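Local coordinates for protein endo-beta-1,2-glucanase (Talaromyces funiculosus, PDB 6IMV) that hydrolyses internal linkages of beta-1,2-glucans as an endo-acting glycoside hydrolase, and is captured here with sophorose, at residues L27-E41 with F392-M404. Numbering follows the deposited sequence.
Sequences LQNPSKFINDVLFWE and FDKGVGMAWWRNM
Val37 sets its CG2 methyl over one face of the Trp401 indole, a CH-pi contact 4.1 Å from the centroid of the six-membered ring. The same ring meets Phe33 at an angle: Trp401 CE3 lies at the phenyl edge, 3.7 Å from Phe33 CE2, with the two planes 76° apart. Trp401 reaches both partners because its CG stands anti to the backbone N (chi1 -169°), which carries the indole out toward helix 30-41. Met398, bent at chi2 and chi3, lays CG 3.5 Å from Ile34 CG1 and brings its sulfur to the edge of the Phe33 ring, a Met-aromatic contact. Near the start of both helices Pro30 CG rests 3.8 Å from Gly395 CA, while Leu27, at the end of helix 23-28, puts CD2 3.5 Å from Gly395 O; the bare CA of Gly395 lets the chains come this close. Lys394 runs its aliphatic chain past Ile34 CD1.

At the other end, Glu41 OE2 approaches the indole edge at Trp401 CZ2, the carboxylate nearly perpendicular to the ring. Asn29 and Asp393 N-cap the two helices, whose axes cross at 49° and approach to 9.7 Å. Helix 433-443 and Val26 of helix 23-28 extend the apolar packing, and Tyr21 meets Phe33 edge-to-face.

Were Trp401 replaced by alanine, Val37 CG2 would probably lose the ring face it rests on and Phe33 the neighbour at its edge, leaving a gap against helix 30-41. The contact thus joins an N-terminal helix to a late one through shape and dispersion, and the buried carboxylate of Glu41 is held by Lys436 and the backbone N of Ser416, outside the two segments.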
loop_
_atom_site.group_PDB
_atom_site.type_symbol
_atom_site.label_atom_id
_atom_site.label_comp_id
_atom_site.label_asym_id
_atom_site.label_seq_id
_atom_site.Cartn_x
_atom_site.Cartn_y
_atom_site.Cartn_z
ATOM N N LEU A 27 1.181 8.155 23.353
ATOM C CA LEU A 27 -0.073 8.910 23.261
ATOM C C LEU A 27 0.118 10.375 23.680
ATOM O O LEU A 27 -0.564 11.248 23.173
ATOM C CB LEU A 27 -1.138 8.233 24.125
ATOM C CG LEU A 27 -1.538 6.827 23.689
ATOM C CD1 LEU A 27 -2.592 6.266 24.636
ATOM C CD2 LEU A 27 -2.035 6.833 22.243
ATOM N N GLN A 28 1.028 10.634 24.621
ATOM C CA GLN A 28 1.305 12.000 25.101
ATOM C C GLN A 28 2.032 12.818 24.028
ATOM O O GLN A 28 1.874 14.016 23.994
ATOM C CB GLN A 28 2.155 11.980 26.371
ATOM C CG GLN A 28 1.352 11.663 27.624
ATOM C CD GLN A 28 2.213 11.189 28.769
ATOM O OE1 GLN A 28 3.443 11.160 28.696
ATOM N NE2 GLN A 28 1.558 10.801 29.846
ATOM N N ASN A 29 2.842 12.166 23.185
ATOM C CA ASN A 29 3.594 12.870 22.141
ATOM C C ASN A 29 3.790 11.960 20.932
ATOM O O ASN A 29 4.887 11.479 20.684
ATOM C CB ASN A 29 4.939 13.387 22.660
ATOM C CG ASN A 29 5.595 14.379 21.717
ATOM O OD1 ASN A 29 5.139 14.585 20.585
ATOM N ND2 ASN A 29 6.675 14.997 22.178
ATOM N N PRO A 30 2.743 11.721 20.119
ATOM C CA PRO A 30 2.868 10.836 18.959
ATOM C C PRO A 30 3.970 11.276 17.990
ATOM O O PRO A 30 4.656 10.439 17.416
ATOM C CB PRO A 30 1.490 10.918 18.288
ATOM C CG PRO A 30 0.550 11.337 19.400
ATOM C CD PRO A 30 1.379 12.235 20.296
ATOM N N SER A 31 4.109 12.593 17.809
ATOM C CA SER A 31 5.066 13.161 16.861
ATOM C C SER A 31 6.498 12.753 17.209
ATOM O O SER A 31 7.285 12.444 16.313
ATOM C CB SER A 31 4.933 14.649 16.781
ATOM O OG SER A 31 3.767 14.964 16.054
ATOM N N LYS A 32 6.832 12.770 18.499
ATOM C CA LYS A 32 8.172 12.442 18.912
ATOM C C LYS A 32 8.472 10.985 18.544
ATOM O O LYS A 32 9.548 10.671 18.023
ATOM C CB LYS A 32 8.389 12.666 20.413
ATOM C CG LYS A 32 9.803 12.321 20.852
ATOM C CD LYS A 32 10.128 12.576 22.302
ATOM C CE LYS A 32 11.441 11.915 22.659
ATOM N NZ LYS A 32 11.783 12.125 24.083
ATOM N N PHE A 33 7.524 10.097 18.847
ATOM C CA PHE A 33 7.674 8.674 18.545
ATOM C C PHE A 33 7.782 8.481 17.027
ATOM O O PHE A 33 8.645 7.772 16.553
ATOM C CB PHE A 33 6.511 7.870 19.132
ATOM C CG PHE A 33 6.668 6.376 18.982
ATOM C CD1 PHE A 33 7.477 5.654 19.848
ATOM C CD2 PHE A 33 6.017 5.696 17.968
ATOM C CE1 PHE A 33 7.623 4.283 19.705
ATOM C CE2 PHE A 33 6.172 4.325 17.817
ATOM C CZ PHE A 33 6.979 3.619 18.681
ATOM N N ILE A 34 6.910 9.160 16.277
ATOM C CA ILE A 34 6.869 9.015 14.815
ATOM C C ILE A 34 8.204 9.465 14.201
ATOM O O ILE A 34 8.658 8.897 13.209
ATOM C CB ILE A 34 5.656 9.771 14.245
ATOM C CG1 ILE A 34 4.375 8.970 14.469
ATOM C CG2 ILE A 34 5.860 10.129 12.784
ATOM C CD1 ILE A 34 3.105 9.756 14.276
ATOM N N ASN A 35 8.825 10.485 14.806
ATOM C CA ASN A 35 10.119 10.994 14.364
ATOM C C ASN A 35 11.181 9.888 14.444
ATOM O O ASN A 35 12.062 9.789 13.576
ATOM C CB ASN A 35 10.498 12.220 15.199
ATOM C CG ASN A 35 11.735 12.928 14.715
ATOM O OD1 ASN A 35 11.769 13.394 13.581
ATOM N ND2 ASN A 35 12.725 13.029 15.581
ATOM N N ASP A 36 11.107 9.059 15.492
ATOM C CA ASP A 36 12.023 7.929 15.650
ATOM C C ASP A 36 11.707 6.850 14.605
ATOM O O ASP A 36 12.623 6.298 13.988
ATOM C CB ASP A 36 11.984 7.380 17.075
ATOM C CG ASP A 36 12.682 8.299 18.066
ATOM O OD1 ASP A 36 13.353 9.240 17.610
ATOM O OD2 ASP A 36 12.549 8.073 19.276
ATOM N N VAL A 37 10.410 6.583 14.412
ATOM C CA VAL A 37 9.929 5.584 13.465
ATOM C C VAL A 37 10.473 5.888 12.062
ATOM O O VAL A 37 11.047 5.011 11.410
ATOM C CB VAL A 37 8.395 5.491 13.461
ATOM C CG1 VAL A 37 7.891 4.671 12.276
ATOM C CG2 VAL A 37 7.870 4.933 14.767
ATOM N N LEU A 38 10.295 7.133 11.613
ATOM C CA LEU A 38 10.652 7.529 10.256
ATOM C C LEU A 38 12.156 7.361 10.018
ATOM O O LEU A 38 12.564 6.960 8.926
ATOM C CB LEU A 38 10.222 8.977 10.026
ATOM C CG LEU A 38 8.726 9.199 9.864
ATOM C CD1 LEU A 38 8.395 10.679 9.990
ATOM C CD2 LEU A 38 8.241 8.638 8.537
ATOM N N PHE A 39 12.965 7.699 11.030
ATOM C CA PHE A 39 14.434 7.615 10.951
ATOM C C PHE A 39 14.854 6.184 10.600
ATOM O O PHE A 39 15.608 5.963 9.652
ATOM C CB PHE A 39 15.092 8.059 12.261
ATOM C CG PHE A 39 16.598 8.022 12.243
ATOM C CD1 PHE A 39 17.320 9.097 11.749
ATOM C CD2 PHE A 39 17.297 6.907 12.689
ATOM C CE1 PHE A 39 18.708 9.066 11.709
ATOM C CE2 PHE A 39 18.683 6.875 12.653
ATOM C CZ PHE A 39 19.385 7.956 12.162
ATOM N N TRP A 40 14.340 5.209 11.356
ATOM C CA TRP A 40 14.749 3.820 11.154
ATOM C C TRP A 40 14.073 3.205 9.919
ATOM O O TRP A 40 14.716 2.419 9.202
ATOM C CB TRP A 40 14.552 3.013 12.435
ATOM C CG TRP A 40 15.660 3.323 13.388
ATOM C CD1 TRP A 40 15.601 4.155 14.464
ATOM C CD2 TRP A 40 17.030 2.892 13.279
ATOM N NE1 TRP A 40 16.834 4.248 15.052
ATOM C CE2 TRP A 40 17.731 3.489 14.345
ATOM C CE3 TRP A 40 17.729 2.059 12.390
ATOM C CZ2 TRP A 40 19.090 3.265 14.556
ATOM C CZ3 TRP A 40 19.074 1.842 12.596
ATOM C CH2 TRP A 40 19.741 2.434 13.671
ATOM N N GLU A 41 12.819 3.587 9.648
ATOM C CA GLU A 41 12.145 3.145 8.426
ATOM C C GLU A 41 12.968 3.558 7.192
ATOM O O GLU A 41 13.084 2.799 6.232
ATOM C CB GLU A 41 10.723 3.712 8.353
ATOM C CG GLU A 41 9.703 2.982 9.220
ATOM C CD GLU A 41 9.839 1.473 9.248
ATOM O OE1 GLU A 41 9.745 0.839 8.172
ATOM O OE2 GLU A 41 10.058 0.939 10.343
ATOM N N PHE A 392 -6.564 8.117 10.969
ATOM C CA PHE A 392 -7.569 8.704 11.870
ATOM C C PHE A 392 -6.969 9.167 13.202
ATOM O O PHE A 392 -7.442 10.148 13.778
ATOM C CB PHE A 392 -8.720 7.721 12.112
ATOM C CG PHE A 392 -9.652 7.639 10.932
ATOM C CD1 PHE A 392 -10.572 8.650 10.705
ATOM C CD2 PHE A 392 -9.568 6.595 10.024
ATOM C CE1 PHE A 392 -11.401 8.610 9.600
ATOM C CE2 PHE A 392 -10.402 6.553 8.918
ATOM C CZ PHE A 392 -11.316 7.563 8.708
ATOM N N ASP A 393 -5.975 8.444 13.716
ATOM C CA ASP A 393 -5.433 8.735 15.036
ATOM C C ASP A 393 -4.010 8.175 15.109
ATOM O O ASP A 393 -3.813 7.001 15.350
ATOM C CB ASP A 393 -6.361 8.167 16.113
ATOM C CG ASP A 393 -5.965 8.502 17.536
ATOM O OD1 ASP A 393 -4.744 8.683 17.792
ATOM O OD2 ASP A 393 -6.887 8.582 18.384
ATOM N N LYS A 394 -3.018 9.044 14.903
ATOM C CA LYS A 394 -1.641 8.605 14.782
ATOM C C LYS A 394 -1.117 8.090 16.134
ATOM O O LYS A 394 -0.271 7.211 16.135
ATOM C CB LYS A 394 -0.794 9.678 14.094
ATOM C CG LYS A 394 -0.632 11.009 14.804
ATOM C CD LYS A 394 -0.116 12.086 13.859
ATOM C CE LYS A 394 0.472 13.262 14.613
ATOM N NZ LYS A 394 0.880 14.340 13.683
ATOM N N GLY A 395 -1.649 8.590 17.256
ATOM C CA GLY A 395 -1.273 8.094 18.571
ATOM C C GLY A 395 -1.679 6.642 18.758
ATOM O O GLY A 395 -0.858 5.790 19.125
ATOM N N VAL A 396 -2.957 6.363 18.496
ATOM C CA VAL A 396 -3.493 5.024 18.647
ATOM C C VAL A 396 -2.776 4.097 17.653
ATOM O O VAL A 396 -2.304 3.032 18.045
ATOM C CB VAL A 396 -5.026 4.998 18.486
ATOM C CG1 VAL A 396 -5.552 3.580 18.392
ATOM C CG2 VAL A 396 -5.725 5.741 19.617
ATOM N N GLY A 397 -2.668 4.537 16.392
ATOM C CA GLY A 397 -1.924 3.819 15.358
ATOM C C GLY A 397 -0.544 3.398 15.838
ATOM O O GLY A 397 -0.162 2.221 15.766
ATOM N N MET A 398 0.200 4.370 16.362
ATOM C CA MET A 398 1.585 4.162 16.792
ATOM C C MET A 398 1.656 3.341 18.089
ATOM O O MET A 398 2.645 2.644 18.306
ATOM C CB MET A 398 2.302 5.497 16.979
ATOM C CG MET A 398 2.679 6.151 15.666
ATOM S SD MET A 398 3.770 5.096 14.683
ATOM C CE MET A 398 2.590 4.468 13.492
ATOM N N ALA A 399 0.622 3.409 18.935
ATOM C CA ALA A 399 0.562 2.555 20.129
ATOM C C ALA A 399 0.504 1.080 19.699
ATOM O O ALA A 399 1.229 0.233 20.256
ATOM C CB ALA A 399 -0.610 2.922 21.009
ATOM N N TRP A 400 -0.337 0.782 18.704
ATOM C CA TRP A 400 -0.472 -0.574 18.192
ATOM C C TRP A 400 0.822 -1.019 17.508
ATOM O O TRP A 400 1.290 -2.142 17.711
ATOM C CB TRP A 400 -1.682 -0.686 17.265
ATOM C CG TRP A 400 -2.961 -0.813 18.026
ATOM C CD1 TRP A 400 -3.850 0.181 18.318
ATOM C CD2 TRP A 400 -3.495 -2.011 18.611
ATOM N NE1 TRP A 400 -4.887 -0.314 19.049
ATOM C CE2 TRP A 400 -4.700 -1.652 19.246
ATOM C CE3 TRP A 400 -3.064 -3.337 18.683
ATOM C CZ2 TRP A 400 -5.490 -2.584 19.913
ATOM C CZ3 TRP A 400 -3.839 -4.257 19.353
ATOM C CH2 TRP A 400 -5.036 -3.884 19.957
ATOM N N TRP A 401 1.407 -0.113 16.715
ATOM C CA TRP A 401 2.687 -0.318 16.056
ATOM C C TRP A 401 3.765 -0.686 17.091
ATOM O O TRP A 401 4.477 -1.679 16.932
ATOM C CB TRP A 401 3.068 0.936 15.261
ATOM C CG TRP A 401 4.227 0.762 14.330
ATOM C CD1 TRP A 401 4.174 0.492 12.992
ATOM C CD2 TRP A 401 5.624 0.901 14.654
ATOM N NE1 TRP A 401 5.437 0.462 12.466
ATOM C CE2 TRP A 401 6.347 0.697 13.461
ATOM C CE3 TRP A 401 6.335 1.163 15.832
ATOM C CZ2 TRP A 401 7.740 0.740 13.420
ATOM C CZ3 TRP A 401 7.711 1.219 15.785
ATOM C CH2 TRP A 401 8.403 1.008 14.596
ATOM N N ARG A 402 3.871 0.124 18.148
ATOM C CA ARG A 402 4.844 -0.062 19.217
ATOM C C ARG A 402 4.660 -1.449 19.847
ATOM O O ARG A 402 5.634 -2.197 20.028
ATOM C CB ARG A 402 4.705 1.036 20.279
ATOM C CG ARG A 402 5.571 0.815 21.512
ATOM C CD ARG A 402 5.393 1.875 22.585
ATOM N NE ARG A 402 5.969 1.455 23.855
ATOM C CZ ARG A 402 5.480 0.493 24.637
ATOM N NH1 ARG A 402 4.294 -0.034 24.388
ATOM N NH2 ARG A 402 6.203 0.042 25.655
ATOM N N ASN A 403 3.410 -1.778 20.183
ATOM C CA ASN A 403 3.065 -3.034 20.857
ATOM C C ASN A 403 3.633 -4.233 20.080
ATOM O O ASN A 403 4.241 -5.140 20.661
ATOM C CB ASN A 403 1.555 -3.176 21.082
ATOM C CG ASN A 403 1.232 -4.149 22.197
ATOM O OD1 ASN A 403 1.491 -3.861 23.357
ATOM N ND2 ASN A 403 0.674 -5.300 21.861
ATOM N N MET A 404 3.463 -4.220 18.760
ATOM C CA MET A 404 3.993 -5.277 17.904
ATOM C C MET A 404 5.520 -5.155 17.764
ATOM O O MET A 404 6.217 -6.163 17.846
ATOM C CB MET A 404 3.311 -5.233 16.537
ATOM C CG MET A 404 1.846 -5.630 16.614
ATOM S SD MET A 404 1.029 -5.613 15.007
ATOM C CE MET A 404 0.253 -3.997 15.025
#